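Local coordinates for protein beta-galactosidase (Trichoderma reesei, PDB 3OG2) that is a family 35 glycoside hydrolase that probably hydrolyses terminal non-reducing beta-D-galactose residues in beta-D-galactosides, at residues 40-45 / 70-75; 274-279 / 317-322. One frame throughout, in Å; residues are numbered along the deposited sequence.

Contact 1: 40-45 / 70-75; sequences VVIFSG and FNTVSF
Val41 offers its carbonyl O to the side-chain amide of Asn71, whose ND2 donates over 2.8 Å with the acceptor almost in the amide plane. Asn71 CG lies between its own backbone N and carbonyl carbon (chi1 44°), on the side from which the amide can meet segment 40-45. Ile42 lays CG2 and CD1 beside Thr72 OG1, the nearer being CG2 at 3.6 Å. Phe43 N reaches Asn71 OD1 at 3.0 Å; Thr72 OG1 comes to the same oxygen from the opposite face of its plane, so two donors and the ND2 bond together hold the amide against rotation. Phe43 O takes Asn71 N at 3.0 Å and, weakly, Thr72 N. The pairing is parallel, as expected of neighbouring strands in a TIM barrel joined by a beta-alpha-beta crossover through helix 58-66. The Phe43 ring forms an offset stack with Phe70, centroids 4.3 Å apart and planes at 23°, with Phe70 CE1 over the centre of the Phe43 ring. Ser44 OG packs against Thr72 CG2, while its hydrogen bond goes to Asn320 OD1, and Ser44 CA makes a CA-H...O contact with Thr72 O. Gly45 N bonds to Thr72 O over 3.1 Å. Gly45 O then accepts Ser74 N at 3.0 Å, while Ser74 OG bonds to Glu46.

Contact 2: 274-279 / 317-322; sequences FSLVEF and TIFNIY
Phe274 O receives two backbone donors, Thr317 N and Ile318 N, at the start of a parallel ladder between two neighbouring TIM-barrel strands. Leu276 N bonds to Ile318 O, and Leu276 O takes Asn320 N at 2.9 Å. The ladder then slips by one residue in a beta bulge: Val277 and Glu278 together stand opposite the single Asn320, whose O accepts Phe279 N at 2.8 Å, and the pairing resumes at Phe279 with Ile321. The tight side is apolar. Phe319 CE1 lies 3.6 Å from Phe279 CB, which sits near the plane of the Phe319 ring at its edge; the two rings are inclined at 56°. Ile321 CD1 lies over one face of the Phe319 ring, offset toward the rim; Leu276 lies beside Phe319, pointing the same way, and Asn311 of helix 301-313 touches both. On the looser, polar side, Glu278 and Tyr322 lie side by side, Glu278 CB 3.9 Å from Tyr322 CB. Glu278 OE1 stands over the rim of the Tyr322 ring, and a glycerol, probably from the crystallisation liquor, hydrogen-bonds to Glu278 OE2. Asn320 has CG anti to its backbone N (chi1 176°); its ND2 reaches Val277 O at 2.9 Å while also bonding to Glu46, and OD1 bonds to Ser44. An alanine in place of Asn320 would probably leave Val277 O without this donor and the bulge less firmly fixed, with Ser44 and Glu46 each losing a partner. Arg114 (salt bridge to OE2) and Tyr240 (hydrogen bond to OE1) hold the carboxylate of galactose-binding Glu278, and the bulge, held by Asn320, probably helps to set where its backbone stands.

Overall arrangement
Contacts 1 and 2 sit in the same barrel sheet, centres 8 Å apart, because strands 38-47 and 318-321 are direct neighbours: the four strands run in the order 72-76, 38-47, 318-321, 275-280. Ser44 N bonds to Phe319 O at 2.8 Å, and Ser44 OG to Asn320 OD1, also at 2.8 Å. On the other face the rings of Phe43 and Phe319 meet with planes at about 15°, so the Phe43-Phe70 stack of contact 1 continues to Phe319 of contact 2. The galactose site lies at the C-terminal ends of these strands, as in TIM barrels generally: the side chain of Ser74 in contact 1 is about 6 Å from that of Glu278 in contact 2, which itself comes within about 3 Å of the Tyr76 side chain.

Contact 1: 40-45 / 70-75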
ATOM      1  N   VAL A  40     -13.838  -6.576 -19.906  1.00  8.71           N
ATOM      2  CA  VAL A  40     -12.615  -6.870 -19.146  0.50  8.64           C
ATOM      3  C   VAL A  40     -12.997  -7.146 -17.705  1.00  8.31           C
ATOM      4  O   VAL A  40     -13.975  -6.590 -17.191  1.00 11.02           O
ATOM      5  CB  VAL A  40     -11.613  -5.728 -19.309  0.50 10.29           C
ATOM      6  CG1 VAL A  40     -12.197  -4.373 -18.845  0.50 13.26           C
ATOM      7  CG2 VAL A  40     -10.298  -5.993 -18.561  0.50 13.24           C
ATOM      8  N   VAL A  41     -12.239  -8.005 -17.039  1.00  8.02           N
ATOM      9  CA  VAL A  41     -12.254  -8.117 -15.597  1.00  8.42           C
ATOM     10  C   VAL A  41     -11.215  -7.119 -15.113  1.00  7.97           C
ATOM     11  O   VAL A  41     -10.009  -7.304 -15.430  1.00  8.88           O
ATOM     12  CB  VAL A  41     -11.933  -9.533 -15.101  1.00  9.68           C
ATOM     13  CG1 VAL A  41     -11.812  -9.540 -13.559  1.00 11.75           C
ATOM     14  CG2 VAL A  41     -12.959 -10.528 -15.569  1.00 12.87           C
ATOM     15  N   ILE A  42     -11.608  -6.066 -14.413  1.00  7.75           N
ATOM     16  CA  ILE A  42     -10.631  -5.132 -13.828  1.00  7.57           C
ATOM     17  C   ILE A  42     -10.097  -5.773 -12.548  1.00  7.20           C
ATOM     18  O   ILE A  42     -10.849  -6.055 -11.601  1.00  8.07           O
ATOM     19  CB  ILE A  42     -11.288  -3.782 -13.537  1.00  7.36           C
ATOM     20  CG1 ILE A  42     -11.726  -3.086 -14.833  1.00  8.84           C
ATOM     21  CG2 ILE A  42     -10.373  -2.920 -12.666  1.00  8.53           C
ATOM     22  CD1 ILE A  42     -10.538  -2.738 -15.731  1.00  9.21           C
ATOM     23  N   PHE A  43      -8.810  -6.030 -12.544  1.00  7.30           N
ATOM     24  CA  PHE A  43      -8.134  -6.632 -11.376  1.00  7.53           C
ATOM     25  C   PHE A  43      -7.035  -5.629 -11.067  1.00  6.86           C
ATOM     26  O   PHE A  43      -6.119  -5.448 -11.878  1.00  7.39           O
ATOM     27  CB  PHE A  43      -7.622  -8.028 -11.705  1.00  7.56           C
ATOM     28  CG  PHE A  43      -7.496  -8.946 -10.470  1.00  7.48           C
ATOM     29  CD1 PHE A  43      -7.559  -8.516  -9.148  1.00  8.99           C
ATOM     30  CD2 PHE A  43      -7.293 -10.305 -10.703  1.00 10.52           C
ATOM     31  CE1 PHE A  43      -7.413  -9.391  -8.062  1.00  9.36           C
ATOM     32  CE2 PHE A  43      -7.162 -11.177  -9.618  1.00 10.81           C
ATOM     33  CZ  PHE A  43      -7.213 -10.753  -8.306  1.00 10.33           C
ATOM     34  N   SER A  44      -7.151  -4.958  -9.938  1.00  6.84           N
ATOM     35  CA  SER A  44      -6.407  -3.751  -9.588  1.00  7.22           C
ATOM     36  C   SER A  44      -5.673  -3.894  -8.290  1.00  6.32           C
ATOM     37  O   SER A  44      -6.154  -4.630  -7.416  1.00  8.05           O
ATOM     38  CB  SER A  44      -7.462  -2.620  -9.494  1.00 10.08           C
ATOM     39  OG  SER A  44      -6.831  -1.385  -9.135  1.00 10.60           O
ATOM     40  N   GLY A  45      -4.581  -3.165  -8.180  1.00  7.60           N
ATOM     41  CA  GLY A  45      -3.837  -3.137  -6.929  1.00  8.66           C
ATOM     42  C   GLY A  45      -3.735  -1.705  -6.416  1.00  6.60           C
ATOM     43  O   GLY A  45      -3.460  -0.813  -7.229  1.00  7.87           O
ATOM     44  N   PHE A  70      -2.532  -8.307 -13.233  1.00  7.54           N
ATOM     45  CA  PHE A  70      -3.449  -7.154 -13.020  1.00  6.65           C
ATOM     46  C   PHE A  70      -3.409  -6.215 -14.227  1.00  6.99           C
ATOM     47  O   PHE A  70      -2.410  -6.184 -14.944  1.00  8.39           O
ATOM     48  CB  PHE A  70      -2.994  -6.392 -11.797  1.00  7.67           C
ATOM     49  CG  PHE A  70      -3.364  -7.075 -10.457  1.00  7.15           C
ATOM     50  CD1 PHE A  70      -3.692  -8.430 -10.361  1.00  9.16           C
ATOM     51  CD2 PHE A  70      -3.355  -6.277  -9.316  1.00  9.23           C
ATOM     52  CE1 PHE A  70      -4.007  -8.949  -9.112  1.00 10.44           C
ATOM     53  CE2 PHE A  70      -3.700  -6.801  -8.036  1.00  8.84           C
ATOM     54  CZ  PHE A  70      -4.016  -8.164  -7.957  1.00 10.19           C
ATOM     55  N   ASN A  71      -4.502  -5.438 -14.376  1.00  7.26           N
ATOM     56  CA  ASN A  71      -4.532  -4.466 -15.484  1.00  7.25           C
ATOM     57  C   ASN A  71      -4.658  -3.048 -14.987  1.00  6.28           C
ATOM     58  O   ASN A  71      -4.570  -2.114 -15.813  1.00  7.40           O
ATOM     59  CB  ASN A  71      -5.655  -4.770 -16.486  1.00  7.45           C
ATOM     60  CG  ASN A  71      -6.951  -5.113 -15.782  1.00  6.64           C
ATOM     61  OD1 ASN A  71      -7.298  -4.561 -14.745  1.00  7.52           O
ATOM     62  ND2 ASN A  71      -7.647  -6.094 -16.359  1.00  8.51           N
ATOM     63  N   THR A  72      -4.789  -2.856 -13.667  1.00  7.25           N
ATOM     64  CA  THR A  72      -5.166  -1.552 -13.105  1.00  6.20           C
ATOM     65  C   THR A  72      -4.457  -1.332 -11.784  1.00  6.12           C
ATOM     66  O   THR A  72      -4.135  -2.283 -11.068  1.00  6.71           O
ATOM     67  CB  THR A  72      -6.684  -1.512 -12.949  1.00  7.70           C
ATOM     68  OG1 THR A  72      -7.333  -1.745 -14.209  1.00  9.08           O
ATOM     69  CG2 THR A  72      -7.208  -0.191 -12.407  1.00  9.14           C
ATOM     70  N   VAL A  73      -4.242  -0.071 -11.491  1.00  6.01           N
ATOM     71  CA  VAL A  73      -3.811   0.380 -10.173  1.00  6.10           C
ATOM     72  C   VAL A  73      -4.810   1.448  -9.720  1.00  6.10           C
ATOM     73  O   VAL A  73      -5.215   2.309 -10.503  1.00  7.30           O
ATOM     74  CB  VAL A  73      -2.366   0.916 -10.227  1.00  7.02           C
ATOM     75  CG1 VAL A  73      -2.026   1.846  -9.059  1.00  8.01           C
ATOM     76  CG2 VAL A  73      -1.439  -0.324 -10.218  1.00  8.54           C
ATOM     77  N   SER A  74      -5.123   1.370  -8.427  1.00  6.39           N
ATOM     78  CA  SER A  74      -5.931   2.382  -7.759  1.00  6.48           C
ATOM     79  C   SER A  74      -5.061   3.218  -6.847  1.00  5.98           C
ATOM     80  O   SER A  74      -4.221   2.656  -6.163  1.00  7.41           O
ATOM     81  CB  SER A  74      -6.994   1.615  -6.947  1.00  7.80           C
ATOM     82  OG  SER A  74      -7.743   2.496  -6.116  1.00  8.69           O
ATOM     83  N   PHE A  75      -5.262   4.552  -6.867  1.00  6.60           N
ATOM     84  CA  PHE A  75      -4.383   5.391  -6.064  1.00  6.39           C
ATOM     85  C   PHE A  75      -5.161   6.507  -5.403  1.00  6.10           C
ATOM     86  O   PHE A  75      -6.101   7.057  -5.978  1.00  7.24           O
ATOM     87  CB  PHE A  75      -3.258   5.984  -6.897  1.00  7.46           C
ATOM     88  CG  PHE A  75      -3.678   7.006  -7.952  1.00  6.54           C
ATOM     89  CD1 PHE A  75      -4.189   6.625  -9.199  1.00  7.55           C
ATOM     90  CD2 PHE A  75      -3.568   8.371  -7.664  1.00  8.01           C
ATOM     91  CE1 PHE A  75      -4.547   7.601 -10.144  1.00  7.29           C
ATOM     92  CE2 PHE A  75      -3.911   9.330  -8.621  1.00  8.78           C
ATOM     93  CZ  PHE A  75      -4.399   8.942  -9.854  1.00  8.68           C
TER

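Contact 2: 274-279 / 317-322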
ATOM      1  N   PHE A 274     -20.519  -5.830 -10.461  1.00  8.11           N
ATOM      2  CA  PHE A 274     -20.172  -6.035  -9.043  1.00  7.58           C
ATOM      3  C   PHE A 274     -18.717  -5.627  -8.808  1.00  7.11           C
ATOM      4  O   PHE A 274     -17.795  -6.174  -9.398  1.00  8.03           O
ATOM      5  CB  PHE A 274     -20.452  -7.468  -8.630  1.00  9.03           C
ATOM      6  CG  PHE A 274     -20.046  -7.751  -7.178  1.00  8.84           C
ATOM      7  CD1 PHE A 274     -20.223  -6.834  -6.158  1.00  8.94           C
ATOM      8  CD2 PHE A 274     -19.450  -9.000  -6.918  1.00  9.58           C
ATOM      9  CE1 PHE A 274     -19.746  -7.125  -4.857  1.00  9.23           C
ATOM     10  CE2 PHE A 274     -19.003  -9.275  -5.635  1.00 10.89           C
ATOM     11  CZ  PHE A 274     -19.158  -8.345  -4.610  1.00 10.37           C
ATOM     12  N   SER A 275     -18.566  -4.608  -7.945  1.00  7.33           N
ATOM     13  CA  SER A 275     -17.285  -3.932  -7.750  1.00  7.07           C
ATOM     14  C   SER A 275     -16.868  -3.848  -6.292  1.00  6.70           C
ATOM     15  O   SER A 275     -17.601  -3.305  -5.475  1.00  7.90           O
ATOM     16  CB  SER A 275     -17.419  -2.499  -8.273  1.00  7.61           C
ATOM     17  OG  SER A 275     -17.774  -2.483  -9.664  1.00  8.75           O
ATOM     18  N   LEU A 276     -15.699  -4.409  -6.004  1.00  6.73           N
ATOM     19  CA  LEU A 276     -15.081  -4.325  -4.695  1.00  6.07           C
ATOM     20  C   LEU A 276     -13.919  -3.336  -4.876  1.00  6.44           C
ATOM     21  O   LEU A 276     -12.847  -3.685  -5.363  1.00  7.60           O
ATOM     22  CB  LEU A 276     -14.573  -5.679  -4.187  1.00  8.48           C
ATOM     23  CG  LEU A 276     -15.714  -6.653  -3.871  1.00  9.45           C
ATOM     24  CD1 LEU A 276     -15.137  -8.043  -3.575  1.00  9.63           C
ATOM     25  CD2 LEU A 276     -16.551  -6.141  -2.696  1.00 10.31           C
ATOM     26  N   VAL A 277     -14.183  -2.092  -4.524  1.00  6.36           N
ATOM     27  CA  VAL A 277     -13.216  -1.024  -4.794  1.00  7.02           C
ATOM     28  C   VAL A 277     -12.068  -1.079  -3.806  1.00  7.15           C
ATOM     29  O   VAL A 277     -10.961  -0.636  -4.067  1.00  8.32           O
ATOM     30  CB  VAL A 277     -13.955   0.340  -4.772  1.00  7.31           C
ATOM     31  CG1 VAL A 277     -12.982   1.519  -4.860  1.00 10.01           C
ATOM     32  CG2 VAL A 277     -14.884   0.311  -5.972  1.00  9.97           C
ATOM     33  N   GLU A 278     -12.266  -1.660  -2.604  1.00  7.83           N
ATOM     34  CA  GLU A 278     -11.162  -2.010  -1.706  1.00  7.13           C
ATOM     35  C   GLU A 278     -11.488  -3.369  -1.111  1.00  6.64           C
ATOM     36  O   GLU A 278     -12.525  -3.501  -0.427  1.00  9.16           O
ATOM     37  CB  GLU A 278     -10.949  -1.091  -0.514  1.00  8.27           C
ATOM     38  CG  GLU A 278     -10.707   0.368  -0.949  1.00  8.97           C
ATOM     39  CD  GLU A 278     -10.737   1.250   0.275  1.00  9.81           C
ATOM     40  OE1 GLU A 278     -10.592   0.783   1.439  1.00 10.75           O
ATOM     41  OE2 GLU A 278     -10.896   2.480   0.109  1.00 10.96           O
ATOM     42  N   PHE A 279     -10.637  -4.342  -1.359  1.00  6.41           N
ATOM     43  CA  PHE A 279     -10.775  -5.626  -0.682  1.00  6.56           C
ATOM     44  C   PHE A 279      -9.453  -5.926   0.014  1.00  6.37           C
ATOM     45  O   PHE A 279      -8.373  -5.714  -0.549  1.00  7.56           O
ATOM     46  CB  PHE A 279     -11.177  -6.741  -1.654  1.00  7.05           C
ATOM     47  CG  PHE A 279     -11.543  -7.982  -0.824  1.00  7.18           C
ATOM     48  CD1 PHE A 279     -12.805  -8.080  -0.204  1.00  8.69           C
ATOM     49  CD2 PHE A 279     -10.617  -8.998  -0.641  1.00  7.57           C
ATOM     50  CE1 PHE A 279     -13.088  -9.194   0.581  1.00  8.58           C
ATOM     51  CE2 PHE A 279     -10.928 -10.098   0.136  1.00  7.50           C
ATOM     52  CZ  PHE A 279     -12.141 -10.195   0.766  1.00  8.36           C
ATOM     53  N   THR A 317     -16.300  -8.253 -10.889  1.00  7.81           N
ATOM     54  CA  THR A 317     -15.602  -7.975 -12.140  1.00  8.01           C
ATOM     55  C   THR A 317     -14.844  -6.640 -12.071  1.00  7.02           C
ATOM     56  O   THR A 317     -14.175  -6.308 -13.047  1.00  8.04           O
ATOM     57  CB  THR A 317     -16.510  -7.987 -13.349  1.00  9.12           C
ATOM     58  OG1 THR A 317     -17.584  -7.075 -13.097  1.00 11.12           O
ATOM     59  CG2 THR A 317     -17.085  -9.410 -13.605  1.00 10.71           C
ATOM     60  N   ILE A 318     -14.932  -5.911 -10.936  1.00  7.70           N
ATOM     61  CA  ILE A 318     -13.989  -4.774 -10.712  1.00  6.79           C
ATOM     62  C   ILE A 318     -13.495  -5.061  -9.292  1.00  6.61           C
ATOM     63  O   ILE A 318     -14.310  -5.038  -8.346  1.00  7.55           O
ATOM     64  CB  ILE A 318     -14.655  -3.398 -10.827  1.00  6.87           C
ATOM     65  CG1 ILE A 318     -15.209  -3.148 -12.243  1.00  8.13           C
ATOM     66  CG2 ILE A 318     -13.652  -2.312 -10.379  1.00  8.27           C
ATOM     67  CD1 ILE A 318     -15.907  -1.831 -12.404  1.00  9.65           C
ATOM     68  N   PHE A 319     -12.210  -5.394  -9.155  1.00  6.64           N
ATOM     69  CA  PHE A 319     -11.710  -5.978  -7.899  1.00  6.42           C
ATOM     70  C   PHE A 319     -10.381  -5.344  -7.594  1.00  6.42           C
ATOM     71  O   PHE A 319      -9.406  -5.583  -8.337  1.00  7.86           O
ATOM     72  CB  PHE A 319     -11.597  -7.495  -8.144  1.00  7.45           C
ATOM     73  CG  PHE A 319     -11.226  -8.343  -6.925  1.00  7.31           C
ATOM     74  CD1 PHE A 319     -11.436  -7.962  -5.607  1.00  9.58           C
ATOM     75  CD2 PHE A 319     -10.688  -9.589  -7.199  1.00 10.06           C
ATOM     76  CE1 PHE A 319     -11.134  -8.826  -4.548  1.00  8.45           C
ATOM     77  CE2 PHE A 319     -10.363 -10.441  -6.138  1.00 11.29           C
ATOM     78  CZ  PHE A 319     -10.589 -10.073  -4.846  1.00  9.75           C
ATOM     79  N   ASN A 320     -10.277  -4.553  -6.516  1.00  6.48           N
ATOM     80  CA  ASN A 320      -9.045  -3.853  -6.182  1.00  6.43           C
ATOM     81  C   ASN A 320      -8.557  -4.289  -4.808  1.00  6.05           C
ATOM     82  O   ASN A 320      -9.337  -4.331  -3.858  1.00  8.59           O
ATOM     83  CB  ASN A 320      -9.282  -2.350  -6.197  1.00  7.07           C
ATOM     84  CG  ASN A 320      -8.049  -1.559  -5.765  1.00  7.27           C
ATOM     85  OD1 ASN A 320      -6.974  -1.673  -6.380  1.00  8.07           O
ATOM     86  ND2 ASN A 320      -8.151  -0.768  -4.717  1.00  8.14           N
ATOM     87  N   ILE A 321      -7.274  -4.620  -4.758  1.00  6.66           N
ATOM     88  CA  ILE A 321      -6.649  -5.136  -3.542  1.00  6.61           C
ATOM     89  C   ILE A 321      -5.928  -4.039  -2.790  1.00  6.46           C
ATOM     90  O   ILE A 321      -4.969  -3.437  -3.276  1.00  6.43           O
ATOM     91  CB  ILE A 321      -5.639  -6.261  -3.905  1.00  7.26           C
ATOM     92  CG1 ILE A 321      -6.303  -7.407  -4.716  1.00  8.48           C
ATOM     93  CG2 ILE A 321      -4.927  -6.796  -2.646  1.00  8.40           C
ATOM     94  CD1 ILE A 321      -7.594  -7.926  -4.061  1.00 10.07           C
ATOM     95  N   TYR A 322      -6.454  -3.715  -1.569  1.00  6.24           N
ATOM     96  CA  TYR A 322      -5.939  -2.612  -0.740  1.00  6.42           C
ATOM     97  C   TYR A 322      -5.159  -3.281   0.384  1.00  5.98           C
ATOM     98  O   TYR A 322      -5.840  -3.932   1.212  1.00  6.53           O
ATOM     99  CB  TYR A 322      -7.133  -1.779  -0.220  1.00  6.66           C
ATOM    100  CG  TYR A 322      -6.646  -0.549   0.520  1.00  6.48           C
ATOM    101  CD1 TYR A 322      -6.047  -0.598   1.779  1.00  6.33           C
ATOM    102  CD2 TYR A 322      -6.763   0.732  -0.045  1.00  7.43           C
ATOM    103  CE1 TYR A 322      -5.609   0.505   2.438  1.00  7.05           C
ATOM    104  CE2 TYR A 322      -6.323   1.885   0.594  1.00  7.07           C
ATOM    105  CZ  TYR A 322      -5.743   1.761   1.832  1.00  7.00           C
ATOM    106  OH  TYR A 322      -5.256   2.878   2.470  1.00  8.16           O
TER